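Local coordinates for Cys-Gly metallodipeptidase DUG1 (Saccharomyces cerevisiae, PDB 4G1P), which hydrolyses the dipeptide Cys-Gly as a zinc- or manganese-dependent peptidase of the M20A family and is the catalytic component of the glutathione degradosomal complex, at residues S7-I12 with K407-V412; L143-V148 with A469-Y474. One frame throughout, in Å; residues are numbered along the deposited sequence.

In the fold
Close to the N terminus, helix 5-14 supplies residues 7-12, the first half of contact 1. After two more helices and several strands comes helix 135-154, whose residues 143-148 open contact 2. Long excursions through both sheets of the molecule follow before helix 397-410 arrives; its last turn, with the residues just beyond, closes contact 1 across 394 intervening residues. Helix 458-477 then closes contact 2 through residues 469-474, across 320 intervening residues. The two closures therefore cross rather than nest. Their centres lie about 11 Å apart, and they touch where Leu408 and Phe9 reach Ala470, making one continuous group of four helices drawn from widely separated parts of the chain.

Contact 1: S7-I12 with K407-V412; sequences SVFQKI and KLVYGV
The N-terminal helix 5-14 meets the end of helix 397-410 in a small apolar contact at the protein surface, where Phe9 is the one residue of 7-12 to reach Leu408 and Val409. Its CG stands anti to the carbonyl carbon (chi1 -75°), and the ring extends from its helix so that the far end, CE2 and CZ, does the touching. Phe9 CE2 lies 3.9 Å from Leu408 CD2, while Phe9 CZ lies 3.9 Å from Val409 CG2. Both methyl groups approach the ring at a slant, and the match is one of van der Waals surfaces without any hydrogen bond across it. A long, flat side chain suits this place because the backbones stay well apart, with 9.4 Å between the CA atoms of Phe9 and Val409.

Both helices lean on helix 458-477, the last of the chain: Phe9 also touches Lys466 there, Leu408 touches Tyr474 and Val409 touches Thr467. The ring of Phe9 reaches from its own helix to the end of helix 397-410, across this shared support. Leu408 brings CD2 over, with CG anti to the backbone N (chi1 177°), whereas beta-branched Val409 offers CG2, the methyl beside its backbone N. Helix 5-14 also packs on helix 135-154, where Val8 touches Ala151 and Phe152.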
loop_
_atom_site.group_PDB
_atom_site.type_symbol
_atom_site.label_atom_id
_atom_site.label_comp_id
_atom_site.label_asym_id
_atom_site.label_seq_id
_atom_site.Cartn_x
_atom_site.Cartn_y
_atom_site.Cartn_z
ATOM N N SER A 7 -4.935 51.296 10.024
ATOM C CA SER A 7 -4.967 50.947 11.436
ATOM C C SER A 7 -5.035 49.433 11.564
ATOM O O SER A 7 -4.247 48.821 12.280
ATOM C CB SER A 7 -6.182 51.578 12.111
ATOM O OG SER A 7 -5.834 52.775 12.779
ATOM N N VAL A 8 -5.991 48.842 10.856
ATOM C CA VAL A 8 -6.158 47.393 10.817
ATOM C C VAL A 8 -4.916 46.692 10.248
ATOM O O VAL A 8 -4.451 45.702 10.803
ATOM C CB VAL A 8 -7.439 46.986 10.032
ATOM C CG1 VAL A 8 -7.682 45.486 10.129
ATOM C CG2 VAL A 8 -8.639 47.705 10.584
ATOM N N PHE A 9 -4.367 47.219 9.161
ATOM C CA PHE A 9 -3.153 46.646 8.591
ATOM C C PHE A 9 -1.979 46.663 9.576
ATOM O O PHE A 9 -1.161 45.740 9.600
ATOM C CB PHE A 9 -2.757 47.376 7.309
ATOM C CG PHE A 9 -3.614 47.041 6.138
ATOM C CD1 PHE A 9 -4.739 46.239 6.286
ATOM C CD2 PHE A 9 -3.287 47.499 4.885
ATOM C CE1 PHE A 9 -5.540 45.922 5.201
ATOM C CE2 PHE A 9 -4.073 47.176 3.798
ATOM C CZ PHE A 9 -5.205 46.389 3.956
ATOM N N GLN A 10 -1.900 47.713 10.384
ATOM C CA GLN A 10 -0.839 47.842 11.364
ATOM C C GLN A 10 -1.004 46.846 12.508
ATOM O O GLN A 10 -0.024 46.280 13.019
ATOM C CB GLN A 10 -0.808 49.254 11.917
ATOM C CG GLN A 10 -0.187 50.257 10.986
ATOM C CD GLN A 10 -0.282 51.665 11.541
ATOM O OE1 GLN A 10 -0.672 51.853 12.698
ATOM N NE2 GLN A 10 0.084 52.662 10.726
ATOM N N LYS A 11 -2.243 46.642 12.924
ATOM C CA LYS A 11 -2.479 45.725 14.017
ATOM C C LYS A 11 -2.222 44.303 13.557
ATOM O O LYS A 11 -1.844 43.451 14.348
ATOM C CB LYS A 11 -3.889 45.886 14.571
ATOM C CG LYS A 11 -3.985 46.989 15.609
ATOM C CD LYS A 11 -2.909 46.834 16.674
ATOM C CE LYS A 11 -2.719 48.115 17.485
ATOM N NZ LYS A 11 -1.932 47.869 18.733
ATOM N N ILE A 12 -2.418 44.055 12.266
ATOM C CA ILE A 12 -2.195 42.730 11.716
ATOM C C ILE A 12 -0.711 42.382 11.805
ATOM O O ILE A 12 -0.344 41.248 12.109
ATOM C CB ILE A 12 -2.694 42.630 10.273
ATOM C CG1 ILE A 12 -4.220 42.544 10.255
ATOM C CG2 ILE A 12 -2.090 41.424 9.583
ATOM C CD1 ILE A 12 -4.827 42.514 8.864
ATOM N N LYS A 407 -5.462 44.643 -4.942
ATOM C CA LYS A 407 -4.694 45.721 -5.545
ATOM C C LYS A 407 -4.055 46.558 -4.450
ATOM O O LYS A 407 -2.879 46.902 -4.519
ATOM C CB LYS A 407 -5.589 46.577 -6.445
ATOM C CG LYS A 407 -4.936 47.855 -6.954
ATOM C CD LYS A 407 -3.701 47.579 -7.791
ATOM C CE LYS A 407 -3.284 48.824 -8.586
ATOM N NZ LYS A 407 -4.362 49.311 -9.518
ATOM N N LEU A 408 -4.836 46.847 -3.422
ATOM C CA LEU A 408 -4.363 47.641 -2.305
ATOM C C LEU A 408 -3.165 47.022 -1.610
ATOM O O LEU A 408 -2.213 47.724 -1.296
ATOM C CB LEU A 408 -5.486 47.816 -1.292
ATOM C CG LEU A 408 -5.107 48.565 -0.027
ATOM C CD1 LEU A 408 -4.669 49.976 -0.401
ATOM C CD2 LEU A 408 -6.295 48.588 0.923
ATOM N N VAL A 409 -3.210 45.711 -1.374
ATOM C CA VAL A 409 -2.186 45.033 -0.589
ATOM C C VAL A 409 -0.985 44.637 -1.432
ATOM O O VAL A 409 0.158 44.872 -1.048
ATOM C CB VAL A 409 -2.746 43.763 0.103
ATOM C CG1 VAL A 409 -1.649 43.018 0.846
ATOM C CG2 VAL A 409 -3.892 44.114 1.041
ATOM N N TYR A 410 -1.233 44.027 -2.581
ATOM C CA TYR A 410 -0.132 43.540 -3.409
ATOM C C TYR A 410 0.275 44.473 -4.554
ATOM O O TYR A 410 1.147 44.130 -5.351
ATOM C CB TYR A 410 -0.455 42.160 -3.971
ATOM C CG TYR A 410 -0.564 41.067 -2.943
ATOM C CD1 TYR A 410 0.571 40.487 -2.397
ATOM C CD2 TYR A 410 -1.812 40.586 -2.542
ATOM C CE1 TYR A 410 0.468 39.464 -1.474
ATOM C CE2 TYR A 410 -1.929 39.573 -1.615
ATOM C CZ TYR A 410 -0.786 39.009 -1.084
ATOM O OH TYR A 410 -0.896 37.990 -0.160
ATOM N N GLY A 411 -0.355 45.640 -4.647
ATOM C CA GLY A 411 0.050 46.644 -5.615
ATOM C C GLY A 411 -0.146 46.300 -7.082
ATOM O O GLY A 411 0.333 47.029 -7.952
ATOM N N VAL A 412 -0.823 45.188 -7.366
ATOM C CA VAL A 412 -1.212 44.843 -8.735
ATOM C C VAL A 412 -2.629 44.332 -8.684
ATOM O O VAL A 412 -3.124 43.994 -7.617
ATOM C CB VAL A 412 -0.339 43.733 -9.350
ATOM C CG1 VAL A 412 1.055 44.238 -9.641
ATOM C CG2 VAL A 412 -0.284 42.523 -8.422
#

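Contact 2: L143-V148 with A469-Y474; sequences LSWINV and AAYLQY
With CG anti to the carbonyl carbon (chi1 -65°) and the indole turned about its CB-CG bond to a chi2 of 113°, Trp145 sends the six-membered end of its ring system toward Tyr471 and Leu472. Leu472 answers with an extended branch that carries CD1 to the indole rim, 4.2 Å from Trp145 CZ3 and near the plane of the ring. Beside it, Trp145 CH2 comes within 4.4 Å of Tyr471 CE2, the two rings meeting obliquely in a loose approach. One turn along helix 135-154, Val148 CG1 lies 4.1 Å from both CA and CB of Ala469.

The residue sizes follow the helix geometry. The short segments cross at -67° with their axes 11.5 Å apart at closest approach, and the backbones come nearest at Val148 and Ala469, where their CA atoms are 6.2 Å apart. Small Ala469 admits the valine methyl there, while the broad indole spans the wider gap farther along. Met468 also touches Trp145, so helix 458-477 meets the indole with more than one residue.

All five touching residues are buried, and Tyr471 OH is hydrogen-bonded to Gln398 OE1, which provides its polar end with a partner in helix 397-410. The side chain of Trp145 is about 12 Å from a bound zinc ion. No hydrogen bond joins the two segments themselves; the contact probably holds by dispersion and exclusion of water.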
loop_
_atom_site.group_PDB
_atom_site.type_symbol
_atom_site.label_atom_id
_atom_site.label_comp_id
_atom_site.label_asym_id
_atom_site.label_seq_id
_atom_site.Cartn_x
_atom_site.Cartn_y
_atom_site.Cartn_z
ATOM N N LEU A 143 -8.022 30.123 10.173
ATOM C CA LEU A 143 -7.726 30.931 11.350
ATOM C C LEU A 143 -7.535 32.411 10.989
ATOM O O LEU A 143 -7.760 33.299 11.815
ATOM C CB LEU A 143 -6.498 30.395 12.087
ATOM C CG LEU A 143 -6.647 29.027 12.753
ATOM C CD1 LEU A 143 -5.306 28.535 13.297
ATOM C CD2 LEU A 143 -7.700 29.087 13.857
ATOM N N SER A 144 -7.134 32.671 9.751
ATOM C CA SER A 144 -6.939 34.041 9.302
ATOM C C SER A 144 -8.185 34.894 9.532
ATOM O O SER A 144 -8.079 36.043 9.967
ATOM C CB SER A 144 -6.541 34.075 7.831
ATOM O OG SER A 144 -5.236 33.578 7.646
ATOM N N TRP A 145 -9.357 34.328 9.260
ATOM C CA TRP A 145 -10.604 35.043 9.529
ATOM C C TRP A 145 -10.689 35.516 10.974
ATOM O O TRP A 145 -11.114 36.643 11.232
ATOM C CB TRP A 145 -11.817 34.189 9.194
ATOM C CG TRP A 145 -11.919 33.881 7.729
ATOM C CD1 TRP A 145 -11.778 32.663 7.136
ATOM C CD2 TRP A 145 -12.142 34.820 6.668
ATOM N NE1 TRP A 145 -11.918 32.783 5.779
ATOM C CE2 TRP A 145 -12.148 34.096 5.466
ATOM C CE3 TRP A 145 -12.348 36.202 6.625
ATOM C CZ2 TRP A 145 -12.347 34.706 4.226
ATOM C CZ3 TRP A 145 -12.554 36.806 5.396
ATOM C CH2 TRP A 145 -12.548 36.059 4.213
ATOM N N ILE A 146 -10.254 34.681 11.916
ATOM C CA ILE A 146 -10.279 35.081 13.321
ATOM C C ILE A 146 -9.228 36.147 13.638
ATOM O O ILE A 146 -9.517 37.106 14.351
ATOM C CB ILE A 146 -10.090 33.893 14.252
ATOM C CG1 ILE A 146 -11.025 32.760 13.836
ATOM C CG2 ILE A 146 -10.305 34.318 15.708
ATOM C CD1 ILE A 146 -10.752 31.467 14.541
ATOM N N ASN A 147 -8.018 35.971 13.109
ATOM C CA ASN A 147 -6.965 36.973 13.239
ATOM C C ASN A 147 -7.483 38.350 12.830
ATOM O O ASN A 147 -7.339 39.347 13.561
ATOM C CB ASN A 147 -5.770 36.584 12.369
ATOM C CG ASN A 147 -5.219 35.199 12.714
ATOM O OD1 ASN A 147 -5.379 34.721 13.841
ATOM N ND2 ASN A 147 -4.571 34.546 11.740
ATOM N N VAL A 148 -8.120 38.377 11.662
ATOM C CA VAL A 148 -8.706 39.588 11.134
ATOM C C VAL A 148 -9.732 40.217 12.081
ATOM O O VAL A 148 -9.689 41.424 12.323
ATOM C CB VAL A 148 -9.320 39.343 9.760
ATOM C CG1 VAL A 148 -10.147 40.565 9.321
ATOM C CG2 VAL A 148 -8.213 39.035 8.769
ATOM N N ALA A 469 -9.117 41.630 5.173
ATOM C CA ALA A 469 -9.628 42.798 5.878
ATOM C C ALA A 469 -10.171 43.861 4.914
ATOM O O ALA A 469 -11.254 44.407 5.113
ATOM C CB ALA A 469 -8.544 43.390 6.757
ATOM N N ALA A 470 -9.422 44.158 3.862
ATOM C CA ALA A 470 -9.852 45.204 2.950
ATOM C C ALA A 470 -11.073 44.744 2.172
ATOM O O ALA A 470 -11.997 45.523 1.925
ATOM C CB ALA A 470 -8.736 45.607 2.015
ATOM N N TYR A 471 -11.078 43.469 1.807
ATOM C CA TYR A 471 -12.221 42.900 1.107
ATOM C C TYR A 471 -13.521 43.037 1.903
ATOM O O TYR A 471 -14.524 43.482 1.358
ATOM C CB TYR A 471 -11.965 41.443 0.708
ATOM C CG TYR A 471 -13.209 40.621 0.725
ATOM C CD1 TYR A 471 -14.121 40.692 -0.310
ATOM C CD2 TYR A 471 -13.490 39.785 1.790
ATOM C CE1 TYR A 471 -15.274 39.946 -0.284
ATOM C CE2 TYR A 471 -14.632 39.042 1.824
ATOM C CZ TYR A 471 -15.519 39.121 0.784
ATOM O OH TYR A 471 -16.663 38.375 0.819
ATOM N N LEU A 472 -13.517 42.673 3.181
ATOM C CA LEU A 472 -14.716 42.873 3.997
ATOM C C LEU A 472 -15.099 44.361 4.058
ATOM O O LEU A 472 -16.269 44.720 3.997
ATOM C CB LEU A 472 -14.547 42.300 5.413
ATOM C CG LEU A 472 -14.411 40.775 5.546
ATOM C CD1 LEU A 472 -14.041 40.374 6.962
ATOM C CD2 LEU A 472 -15.688 40.070 5.136
ATOM N N GLN A 473 -14.098 45.220 4.171
ATOM C CA GLN A 473 -14.341 46.640 4.254
ATOM C C GLN A 473 -14.960 47.162 2.961
ATOM O O GLN A 473 -15.994 47.846 2.986
ATOM C CB GLN A 473 -13.040 47.383 4.554
ATOM C CG GLN A 473 -13.218 48.890 4.652
ATOM C CD GLN A 473 -14.219 49.286 5.724
ATOM O OE1 GLN A 473 -14.102 48.883 6.877
ATOM N NE2 GLN A 473 -15.209 50.074 5.343
ATOM N N TYR A 474 -14.335 46.841 1.833
ATOM C CA TYR A 474 -14.817 47.348 0.559
ATOM C C TYR A 474 -16.184 46.786 0.215
ATOM O O TYR A 474 -17.057 47.510 -0.277
ATOM C CB TYR A 474 -13.846 47.046 -0.565
ATOM C CG TYR A 474 -12.595 47.868 -0.516
ATOM C CD1 TYR A 474 -12.574 49.106 0.117
ATOM C CD2 TYR A 474 -11.422 47.403 -1.090
ATOM C CE1 TYR A 474 -11.405 49.865 0.167
ATOM C CE2 TYR A 474 -10.259 48.144 -1.049
ATOM C CZ TYR A 474 -10.252 49.371 -0.424
ATOM O OH TYR A 474 -9.077 50.088 -0.387
#